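Local coordinates for hypothetical protein PA4535 (Pseudomonas aeruginosa, PDB 1Y0K) that is of unknown function but belongs to a family of putative endonucleases in the PD-(D/E)XK clan, and so may act on nucleic acid, at residues A[28-33]-A[67-72]; A[117-122]-A[162-167]; A[144-149]-A[175-180]. One frame throughout, in Å; residues are numbered along the deposited sequence.

Contact 1. Residues A[28-33]-A[67-72]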
loop_
_atom_site.group_PDB
_atom_site.type_symbol
_atom_site.label_atom_id
_atom_site.label_comp_id
_atom_site.label_asym_id
_atom_site.label_seq_id
_atom_site.Cartn_x
_atom_site.Cartn_y
_atom_site.Cartn_z
ATOM N N ASP A 28 3.851 0.530 15.245
ATOM C CA ASP A 28 3.791 1.954 14.923
ATOM C C ASP A 28 4.000 2.194 13.415
ATOM O O ASP A 28 3.295 2.994 12.811
ATOM C CB ASP A 28 4.824 2.725 15.737
ATOM C CG ASP A 28 4.806 4.215 15.443
ATOM O OD1 ASP A 28 3.849 4.895 15.879
ATOM O OD2 ASP A 28 5.758 4.697 14.793
ATOM N N ARG A 29 4.964 1.489 12.835
ATOM C CA ARG A 29 5.243 1.526 11.399
ATOM C C ARG A 29 4.006 1.137 10.588
ATOM O O ARG A 29 3.656 1.802 9.611
ATOM C CB ARG A 29 6.375 0.538 11.095
ATOM C CG ARG A 29 7.085 0.721 9.776
ATOM C CD ARG A 29 8.473 0.095 9.843
ATOM N NE ARG A 29 8.433 -1.263 10.375
ATOM C CZ ARG A 29 9.453 -1.878 10.964
ATOM N NH1 ARG A 29 10.627 -1.263 11.117
ATOM N NH2 ARG A 29 9.294 -3.119 11.402
ATOM N N GLU A 30 3.368 0.041 10.989
ATOM C CA GLU A 30 2.181 -0.467 10.307
ATOM C C GLU A 30 1.001 0.486 10.449
ATOM O O GLU A 30 0.292 0.751 9.468
ATOM C CB GLU A 30 1.845 -1.880 10.800
ATOM C CG GLU A 30 2.845 -2.910 10.287
ATOM C CD GLU A 30 3.023 -4.110 11.201
ATOM O OE1 GLU A 30 2.324 -4.213 12.237
ATOM O OE2 GLU A 30 3.894 -4.952 10.880
ATOM N N ARG A 31 0.808 1.022 11.652
ATOM C CA ARG A 31 -0.245 2.016 11.886
ATOM C C ARG A 31 0.023 3.286 11.067
ATOM O O ARG A 31 -0.897 3.872 10.485
ATOM C CB ARG A 31 -0.348 2.357 13.372
ATOM C CG ARG A 31 -1.647 3.063 13.730
ATOM C CD ARG A 31 -1.495 3.966 14.931
ATOM N NE ARG A 31 -0.545 5.026 14.626
ATOM C CZ ARG A 31 0.682 5.097 15.115
ATOM N NH1 ARG A 31 1.482 6.079 14.732
ATOM N NH2 ARG A 31 1.108 4.192 15.986
ATOM N N TRP A 32 1.287 3.689 11.000
ATOM C CA TRP A 32 1.676 4.869 10.239
ATOM C C TRP A 32 1.271 4.685 8.773
ATOM O O TRP A 32 0.712 5.594 8.180
ATOM C CB TRP A 32 3.190 5.111 10.391
ATOM C CG TRP A 32 3.793 6.224 9.546
ATOM C CD1 TRP A 32 4.011 7.513 9.927
ATOM C CD2 TRP A 32 4.303 6.106 8.211
ATOM N NE1 TRP A 32 4.602 8.224 8.898
ATOM C CE2 TRP A 32 4.796 7.379 7.835
ATOM C CE3 TRP A 32 4.386 5.044 7.289
ATOM C CZ2 TRP A 32 5.361 7.623 6.575
ATOM C CZ3 TRP A 32 4.956 5.282 6.029
ATOM C CH2 TRP A 32 5.439 6.566 5.686
ATOM N N VAL A 33 1.526 3.505 8.204
ATOM C CA VAL A 33 1.124 3.230 6.812
ATOM C C VAL A 33 -0.393 3.393 6.643
ATOM O O VAL A 33 -0.865 4.034 5.693
ATOM C CB VAL A 33 1.559 1.823 6.354
ATOM C CG1 VAL A 33 0.939 1.479 5.005
ATOM C CG2 VAL A 33 3.089 1.748 6.256
ATOM N N PHE A 67 -6.411 -4.485 8.202
ATOM C CA PHE A 67 -5.281 -4.144 7.337
ATOM C C PHE A 67 -4.091 -5.037 7.604
ATOM O O PHE A 67 -3.530 -5.034 8.709
ATOM C CB PHE A 67 -4.871 -2.683 7.520
ATOM C CG PHE A 67 -5.788 -1.688 6.848
ATOM C CD1 PHE A 67 -6.076 -1.781 5.481
ATOM C CD2 PHE A 67 -6.316 -0.637 7.571
ATOM C CE1 PHE A 67 -6.911 -0.847 4.858
ATOM C CE2 PHE A 67 -7.131 0.318 6.960
ATOM C CZ PHE A 67 -7.438 0.205 5.602
ATOM N N GLU A 68 -3.713 -5.793 6.567
ATOM C CA GLU A 68 -2.525 -6.627 6.573
ATOM C C GLU A 68 -1.457 -5.849 5.805
ATOM O O GLU A 68 -1.519 -5.725 4.581
ATOM C CB GLU A 68 -2.856 -7.963 5.905
ATOM C CG GLU A 68 -1.680 -8.888 5.593
ATOM C CD GLU A 68 -1.139 -9.597 6.800
ATOM O OE1 GLU A 68 -1.555 -9.274 7.945
ATOM O OE2 GLU A 68 -0.289 -10.499 6.587
ATOM N N VAL A 69 -0.509 -5.299 6.546
ATOM C CA VAL A 69 0.411 -4.297 5.993
ATOM C C VAL A 69 1.742 -4.926 5.598
ATOM O O VAL A 69 2.349 -5.668 6.380
ATOM C CB VAL A 69 0.633 -3.159 7.014
ATOM C CG1 VAL A 69 1.694 -2.167 6.522
ATOM C CG2 VAL A 69 -0.705 -2.450 7.286
ATOM N N PHE A 70 2.193 -4.649 4.378
ATOM C CA PHE A 70 3.518 -5.117 3.975
ATOM C C PHE A 70 4.276 -4.050 3.196
ATOM O O PHE A 70 3.680 -3.100 2.696
ATOM C CB PHE A 70 3.440 -6.452 3.227
ATOM C CG PHE A 70 2.765 -6.381 1.881
ATOM C CD1 PHE A 70 3.524 -6.440 0.710
ATOM C CD2 PHE A 70 1.370 -6.297 1.781
ATOM C CE1 PHE A 70 2.906 -6.414 -0.551
ATOM C CE2 PHE A 70 0.735 -6.250 0.520
ATOM C CZ PHE A 70 1.505 -6.304 -0.644
ATOM N N PHE A 71 5.597 -4.206 3.132
ATOM C CA PHE A 71 6.475 -3.198 2.545
ATOM C C PHE A 71 7.138 -3.716 1.290
ATOM O O PHE A 71 7.661 -4.847 1.265
ATOM C CB PHE A 71 7.507 -2.727 3.571
ATOM C CG PHE A 71 6.885 -2.079 4.773
ATOM C CD1 PHE A 71 6.397 -2.855 5.829
ATOM C CD2 PHE A 71 6.767 -0.692 4.844
ATOM C CE1 PHE A 71 5.783 -2.253 6.939
ATOM C CE2 PHE A 71 6.168 -0.083 5.950
ATOM C CZ PHE A 71 5.680 -0.874 6.997
ATOM N N VAL A 72 7.075 -2.893 0.248
ATOM C CA VAL A 72 7.654 -3.188 -1.063
ATOM C C VAL A 72 8.730 -2.137 -1.304
ATOM O O VAL A 72 8.440 -1.015 -1.717
ATOM C CB VAL A 72 6.583 -3.160 -2.178
ATOM C CG1 VAL A 72 7.201 -3.506 -3.548
ATOM C CG2 VAL A 72 5.443 -4.134 -1.853
HETATM O O HOH W 1 4.176 -6.069 8.431
#

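Contact 2. Residues A[117-122]-A[162-167]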
loop_
_atom_site.group_PDB
_atom_site.type_symbol
_atom_site.label_atom_id
_atom_site.label_comp_id
_atom_site.label_asym_id
_atom_site.label_seq_id
_atom_site.Cartn_x
_atom_site.Cartn_y
_atom_site.Cartn_z
ATOM N N ARG A 117 5.478 -5.752 -8.665
ATOM C CA ARG A 117 6.445 -5.737 -7.573
ATOM C C ARG A 117 5.876 -6.309 -6.269
ATOM O O ARG A 117 6.635 -6.681 -5.371
ATOM C CB ARG A 117 6.978 -4.327 -7.317
ATOM C CG ARG A 117 7.864 -3.769 -8.421
ATOM C CD ARG A 117 9.179 -4.530 -8.553
ATOM N NE ARG A 117 10.074 -3.881 -9.517
ATOM C CZ ARG A 117 11.090 -3.102 -9.176
ATOM N NH1 ARG A 117 11.358 -2.869 -7.892
ATOM N NH2 ARG A 117 11.844 -2.544 -10.117
ATOM N N LEU A 118 4.546 -6.354 -6.170
ATOM C CA LEU A 118 3.879 -6.885 -4.981
ATOM C C LEU A 118 3.859 -8.411 -4.971
ATOM O O LEU A 118 3.583 -9.031 -3.930
ATOM C CB LEU A 118 2.439 -6.385 -4.925
ATOM C CG LEU A 118 2.099 -4.990 -4.393
ATOM C CD1 LEU A 118 3.028 -3.914 -4.877
ATOM C CD2 LEU A 118 0.628 -4.662 -4.748
ATOM N N ALA A 119 4.129 -9.015 -6.123
ATOM C CA ALA A 119 3.838 -10.445 -6.297
ATOM C C ALA A 119 4.638 -11.375 -5.374
ATOM O O ALA A 119 4.055 -12.271 -4.759
ATOM C CB ALA A 119 3.982 -10.853 -7.762
ATOM N N PRO A 120 5.970 -11.184 -5.274
ATOM C CA PRO A 120 6.734 -12.112 -4.431
ATOM C C PRO A 120 6.190 -12.230 -3.004
ATOM O O PRO A 120 5.982 -13.344 -2.506
ATOM C CB PRO A 120 8.144 -11.517 -4.464
ATOM C CG PRO A 120 8.204 -10.876 -5.840
ATOM C CD PRO A 120 6.861 -10.204 -5.931
ATOM N N THR A 121 5.927 -11.094 -2.364
ATOM C CA THR A 121 5.427 -11.100 -0.993
ATOM C C THR A 121 3.999 -11.638 -0.921
ATOM O O THR A 121 3.680 -12.442 -0.043
ATOM C CB THR A 121 5.550 -9.691 -0.363
ATOM O OG1 THR A 121 6.941 -9.372 -0.251
ATOM C CG2 THR A 121 4.946 -9.658 1.030
ATOM N N LEU A 122 3.145 -11.203 -1.845
ATOM C CA LEU A 122 1.763 -11.695 -1.857
ATOM C C LEU A 122 1.677 -13.214 -2.053
ATOM O O LEU A 122 0.853 -13.865 -1.411
ATOM C CB LEU A 122 0.901 -10.946 -2.866
ATOM C CG LEU A 122 0.543 -9.511 -2.424
ATOM C CD1 LEU A 122 -0.231 -8.813 -3.513
ATOM C CD2 LEU A 122 -0.287 -9.499 -1.116
ATOM N N THR A 162 -5.366 -9.703 -11.587
ATOM C CA THR A 162 -5.950 -11.057 -11.626
ATOM C C THR A 162 -5.271 -12.063 -10.690
ATOM O O THR A 162 -5.945 -12.854 -10.028
ATOM C CB THR A 162 -5.989 -11.621 -13.059
ATOM O OG1 THR A 162 -4.659 -11.712 -13.568
ATOM C CG2 THR A 162 -6.819 -10.713 -13.985
ATOM N N GLU A 163 -3.940 -12.037 -10.630
ATOM C CA GLU A 163 -3.232 -12.979 -9.772
ATOM C C GLU A 163 -3.609 -12.725 -8.320
ATOM O O GLU A 163 -3.771 -13.657 -7.539
ATOM C CB GLU A 163 -1.715 -12.897 -9.949
ATOM C CG GLU A 163 -0.989 -14.023 -9.205
ATOM C CD GLU A 163 0.529 -13.933 -9.223
ATOM O OE1 GLU A 163 1.108 -13.241 -10.084
ATOM O OE2 GLU A 163 1.147 -14.579 -8.359
ATOM N N TYR A 164 -3.754 -11.454 -7.962
ATOM C CA TYR A 164 -3.997 -11.108 -6.567
ATOM C C TYR A 164 -5.455 -11.360 -6.188
ATOM O O TYR A 164 -5.745 -11.797 -5.072
ATOM C CB TYR A 164 -3.571 -9.660 -6.280
ATOM C CG TYR A 164 -2.157 -9.331 -6.742
ATOM C CD1 TYR A 164 -1.133 -10.304 -6.737
ATOM C CD2 TYR A 164 -1.842 -8.064 -7.201
ATOM C CE1 TYR A 164 0.160 -9.997 -7.171
ATOM C CE2 TYR A 164 -0.550 -7.747 -7.634
ATOM C CZ TYR A 164 0.436 -8.715 -7.624
ATOM O OH TYR A 164 1.696 -8.379 -8.063
ATOM N N LEU A 165 -6.359 -11.101 -7.125
ATOM C CA LEU A 165 -7.767 -11.503 -6.970
ATOM C C LEU A 165 -7.871 -13.005 -6.697
ATOM O O LEU A 165 -8.564 -13.427 -5.768
ATOM C CB LEU A 165 -8.580 -11.140 -8.208
ATOM C CG LEU A 165 -9.006 -9.678 -8.385
ATOM C CD1 LEU A 165 -9.406 -9.408 -9.830
ATOM C CD2 LEU A 165 -10.155 -9.349 -7.434
ATOM N N ARG A 166 -7.159 -13.803 -7.489
ATOM C CA ARG A 166 -7.170 -15.262 -7.329
ATOM C C ARG A 166 -6.622 -15.759 -5.976
ATOM O O ARG A 166 -6.957 -16.857 -5.535
ATOM C CB ARG A 166 -6.468 -15.954 -8.512
ATOM C CG ARG A 166 -7.299 -15.914 -9.803
ATOM C CD ARG A 166 -6.872 -16.983 -10.805
ATOM N NE ARG A 166 -5.575 -16.685 -11.406
ATOM C CZ ARG A 166 -5.401 -15.968 -12.515
ATOM N NH1 ARG A 166 -6.446 -15.467 -13.171
ATOM N NH2 ARG A 166 -4.174 -15.748 -12.969
ATOM N N GLN A 167 -5.798 -14.951 -5.311
ATOM C CA GLN A 167 -5.239 -15.319 -3.994
ATOM C C GLN A 167 -6.267 -15.251 -2.856
ATOM O O GLN A 167 -6.029 -15.782 -1.755
ATOM C CB GLN A 167 -3.997 -14.471 -3.672
ATOM C CG GLN A 167 -2.774 -14.808 -4.540
ATOM C CD GLN A 167 -1.668 -13.766 -4.460
ATOM O OE1 GLN A 167 -1.882 -12.641 -3.981
ATOM N NE2 GLN A 167 -0.469 -14.136 -4.934
#

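Contact 3. Residues A[144-149]-A[175-180]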
loop_
_atom_site.group_PDB
_atom_site.type_symbol
_atom_site.label_atom_id
_atom_site.label_comp_id
_atom_site.label_asym_id
_atom_site.label_seq_id
_atom_site.Cartn_x
_atom_site.Cartn_y
_atom_site.Cartn_z
ATOM N N PHE A 144 2.861 -0.711 1.401
ATOM C CA PHE A 144 3.577 0.569 1.326
ATOM C C PHE A 144 4.718 0.388 0.328
ATOM O O PHE A 144 5.634 -0.410 0.551
ATOM C CB PHE A 144 4.103 1.031 2.687
ATOM C CG PHE A 144 4.799 2.362 2.625
ATOM C CD1 PHE A 144 4.055 3.537 2.697
ATOM C CD2 PHE A 144 6.180 2.441 2.468
ATOM C CE1 PHE A 144 4.679 4.786 2.618
ATOM C CE2 PHE A 144 6.815 3.695 2.393
ATOM C CZ PHE A 144 6.056 4.860 2.463
ATOM N N VAL A 145 4.607 1.092 -0.792
ATOM C CA VAL A 145 5.506 0.933 -1.919
ATOM C C VAL A 145 6.428 2.159 -2.033
ATOM O O VAL A 145 5.968 3.294 -2.216
ATOM C CB VAL A 145 4.722 0.706 -3.244
ATOM C CG1 VAL A 145 5.695 0.384 -4.391
ATOM C CG2 VAL A 145 3.719 -0.426 -3.089
ATOM N N ASN A 146 7.732 1.912 -1.944
ATOM C CA ASN A 146 8.716 2.986 -1.952
ATOM C C ASN A 146 10.032 2.503 -2.553
ATOM O O ASN A 146 10.787 1.784 -1.915
ATOM C CB ASN A 146 8.932 3.538 -0.539
ATOM C CG ASN A 146 9.834 4.755 -0.528
ATOM O OD1 ASN A 146 9.657 5.678 -1.330
ATOM N ND2 ASN A 146 10.817 4.756 0.364
ATOM N N LEU A 147 10.282 2.912 -3.790
ATOM C CA LEU A 147 11.437 2.440 -4.548
ATOM C C LEU A 147 12.354 3.616 -4.801
ATOM O O LEU A 147 11.915 4.622 -5.346
ATOM C CB LEU A 147 10.989 1.836 -5.886
ATOM C CG LEU A 147 9.883 0.765 -5.853
ATOM C CD1 LEU A 147 9.428 0.400 -7.261
ATOM C CD2 LEU A 147 10.325 -0.485 -5.092
ATOM N N LYS A 148 13.619 3.505 -4.404
ATOM C CA LYS A 148 14.569 4.580 -4.683
ATOM C C LYS A 148 14.952 4.589 -6.173
ATOM O O LYS A 148 15.253 5.648 -6.731
ATOM C CB LYS A 148 15.808 4.478 -3.782
ATOM C CG LYS A 148 16.741 5.689 -3.883
ATOM C CD LYS A 148 17.902 5.639 -2.896
ATOM C CE LYS A 148 18.943 6.720 -3.181
ATOM N NZ LYS A 148 19.565 6.642 -4.540
ATOM N N ARG A 149 14.903 3.422 -6.812
ATOM C CA ARG A 149 15.348 3.265 -8.204
ATOM C C ARG A 149 14.249 3.520 -9.245
ATOM O O ARG A 149 14.525 3.573 -10.451
ATOM C CB ARG A 149 15.957 1.869 -8.433
ATOM C CG ARG A 149 17.017 1.429 -7.416
ATOM C CD ARG A 149 18.291 2.247 -7.512
ATOM N NE ARG A 149 19.345 1.673 -6.678
ATOM C CZ ARG A 149 19.715 2.146 -5.488
ATOM N NH1 ARG A 149 19.133 3.227 -4.977
ATOM N NH2 ARG A 149 20.683 1.538 -4.812
ATOM N N VAL A 175 -0.032 2.238 -1.159
ATOM C CA VAL A 175 0.252 3.632 -0.828
ATOM C C VAL A 175 1.764 3.822 -0.830
ATOM O O VAL A 175 2.511 2.923 -0.472
ATOM C CB VAL A 175 -0.379 4.056 0.529
ATOM C CG1 VAL A 175 0.221 3.271 1.708
ATOM C CG2 VAL A 175 -0.223 5.581 0.760
ATOM N N GLY A 176 2.210 4.995 -1.262
ATOM C CA GLY A 176 3.619 5.349 -1.174
ATOM C C GLY A 176 3.727 6.856 -1.120
ATOM O O GLY A 176 2.719 7.548 -1.099
ATOM N N PRO A 177 4.959 7.381 -1.098
ATOM C CA PRO A 177 5.092 8.832 -1.033
ATOM C C PRO A 177 4.440 9.551 -2.222
ATOM O O PRO A 177 3.997 10.697 -2.080
ATOM C CB PRO A 177 6.614 9.047 -0.991
ATOM C CG PRO A 177 7.169 7.718 -0.464
ATOM C CD PRO A 177 6.258 6.688 -1.078
ATOM N N THR A 178 4.337 8.887 -3.372
ATOM C CA THR A 178 3.823 9.566 -4.572
ATOM C C THR A 178 2.347 9.334 -4.891
ATOM O O THR A 178 1.774 10.077 -5.682
ATOM C CB THR A 178 4.628 9.210 -5.834
ATOM O OG1 THR A 178 4.532 7.800 -6.076
ATOM C CG2 THR A 178 6.103 9.594 -5.653
ATOM N N PHE A 179 1.734 8.306 -4.304
ATOM C CA PHE A 179 0.371 7.944 -4.720
ATOM C C PHE A 179 -0.290 6.958 -3.771
ATOM O O PHE A 179 0.371 6.364 -2.926
ATOM C CB PHE A 179 0.388 7.345 -6.133
ATOM C CG PHE A 179 0.731 5.879 -6.165
ATOM C CD1 PHE A 179 -0.272 4.927 -6.346
ATOM C CD2 PHE A 179 2.042 5.454 -5.981
ATOM C CE1 PHE A 179 0.030 3.568 -6.366
ATOM C CE2 PHE A 179 2.362 4.082 -6.000
ATOM C CZ PHE A 179 1.351 3.144 -6.189
ATOM N N ALA A 180 -1.603 6.801 -3.929
ATOM C CA ALA A 180 -2.354 5.714 -3.294
ATOM C C ALA A 180 -3.386 5.199 -4.289
ATOM O O ALA A 180 -3.881 5.947 -5.145
ATOM C CB ALA A 180 -3.020 6.193 -2.031
#

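Contact 1. Residues A[28-33]-A[67-72]
Helix 28-33 lies across strand 67-72 almost at a right angle, 98° between their directions, with the two axes 8.8 Å apart at their closest. Apolar packing does most of the joining. The strand turns V69 and F71 to the helix, and V33 meets both: its CB sits 4.0 Å from V69 CG1, while its CG2 reaches 3.6 Å from F71 CE2. Compact and branched, V33 suits this place, touching V69 CG1 with CB and CG1 and keeping CG2 for F71. E30 adds its aliphatic part, with CG 4.0 Å from V69 CB. R29 likewise offers methylene rather than charge: CG, anti to the backbone N, comes 3.5 Å from F71 CZ, and its guanidinium stands 81° from the ring plane, so there is no stack; NH1 turns instead to the carbonyl of L21.

Polar bonds lie round this apolar centre. A water joins E30 OE2, at 2.7 Å, to V69 O, at 2.8 Å, linking helix and strand where no direct hydrogen bond forms; E30 OE2 is also paired with K26. R31 grips OD1 of D28 end-on with NH1 and NH2, a salt bridge within the helix, on its side turned from the strand.

E68 pairs with K125 and lies close to D59, a grouping reminiscent of the PD-(D/E)XK signature, although no activity is established. The helix belongs to 26-40, covering the face of the central sheet that carries V69, F71, L142 and F144, while on the other face F70 packs against helix 119-132.

Contact 2. Residues A[117-122]-A[162-167]
Two consecutive β-α-β crossovers place their helices side by side on one face of the central sheet, and here those helices meet: the start of helix 119-132, from the connection between strands 65-73 and 140-146, and the short helix 162-166, from the connection between strands 140-146 and 171-175. Y164 carries the contact. With CG anti to its carbonyl carbon, it sends its ring across toward 117-122, and three residues there receive it from different directions.

L122 comes over one face. Its side chain crosses that of Y164 at about a right angle, and an extended chi2 of 176° pushes CD1 out to the ring centre, 3.7 Å from the centroid and only 14° off the normal, a well-aimed CH-pi contact. A leucine fits here because a single methyl at the end of a long branch can settle on the middle of a ring. A119 instead lies at the edge, CB in the ring plane and 4.0 Å from CE1, its small side chain letting the tyrosine slide in close. L118 approaches obliquely, CB 4.1 Å from CZ, while its own branches turn down to V145 and M174 of the sheet.

The hydroxyl ends up against the backbone of 118-119. It is 3.2 Å from A119 N, but the angle is poor and no hydrogen bond results; OH is satisfied by the carbonyl oxygen of Q115, so a tyrosine both fills the apolar gap and ties off a backbone acceptor. Beyond the ring, E163 forms a salt bridge with R123 further along the facing helix. The amide of Q167 lies against L122: OE1, which accepts a hydrogen bond from the indole NE1 of W169, rests 3.4 Å from L122 CB.

Contact 3. Residues A[144-149]-A[175-180]
F144 and V175 pair as neighbours in parallel strands, and their side chains rise on the same face of the sheet. F144 has CG anti to the backbone N (chi1 -178°), which lays the ring along the neighbouring chain: CD1 meets V175 CG1 at 4.0 Å, and CZ lies 4.0 Å from P177 CD. V175 keeps CG1 between N and the carbonyl carbon (chi1 64°), the crowded position, and so turns that methyl to the ring.

V145 N donates to V175 O at 2.8 Å and a nearly straight 163°. The same oxygen also receives a CA-H contact from F144. The next rung has no such bond: V145 O is met by G176 CA at 3.3 Å, glycine having no side chain to obstruct, and then by P177 CD, since proline has no N-H to offer. N146, also with CG anti to N, brings OD1 to 3.3 Å from P177 CG across the pyrrolidine, while ND2 is held by the carbonyl of A14.

P177 and T178 form the corners of a type I turn, closed weakly by F179 N to G176 O, with G176 N to F179 O, 2.8 Å, the firmer bond of the pair. Proline ends the parallel ladder and starts the reversal: a parallel strand pair running into a β-hairpin, one of two places where this mixed α/β sheet changes between parallel and antiparallel.

In the fold
From the N terminus, contact 1 comes first: it closes a loop of 33 residues, laying helix 26-40 on strand 65-73. It is complete before the others open and is separated from contact 2 by a span that includes the unmodelled residues 76-104. Contacts 2 and 3 then cross, their segments alternating as 117-122, 144-149, 162-167 and 175-180, so the two loops overlap along the chain. Contact 1 works on one sheet face and contact 2 on the other, their centres about 17 Å apart; contact 3 lies within the sheet itself. Strand 65-73 hydrogen-bonds to strand 140-146, joining contacts 1 and 3, while F70 and V72 touch 117-122.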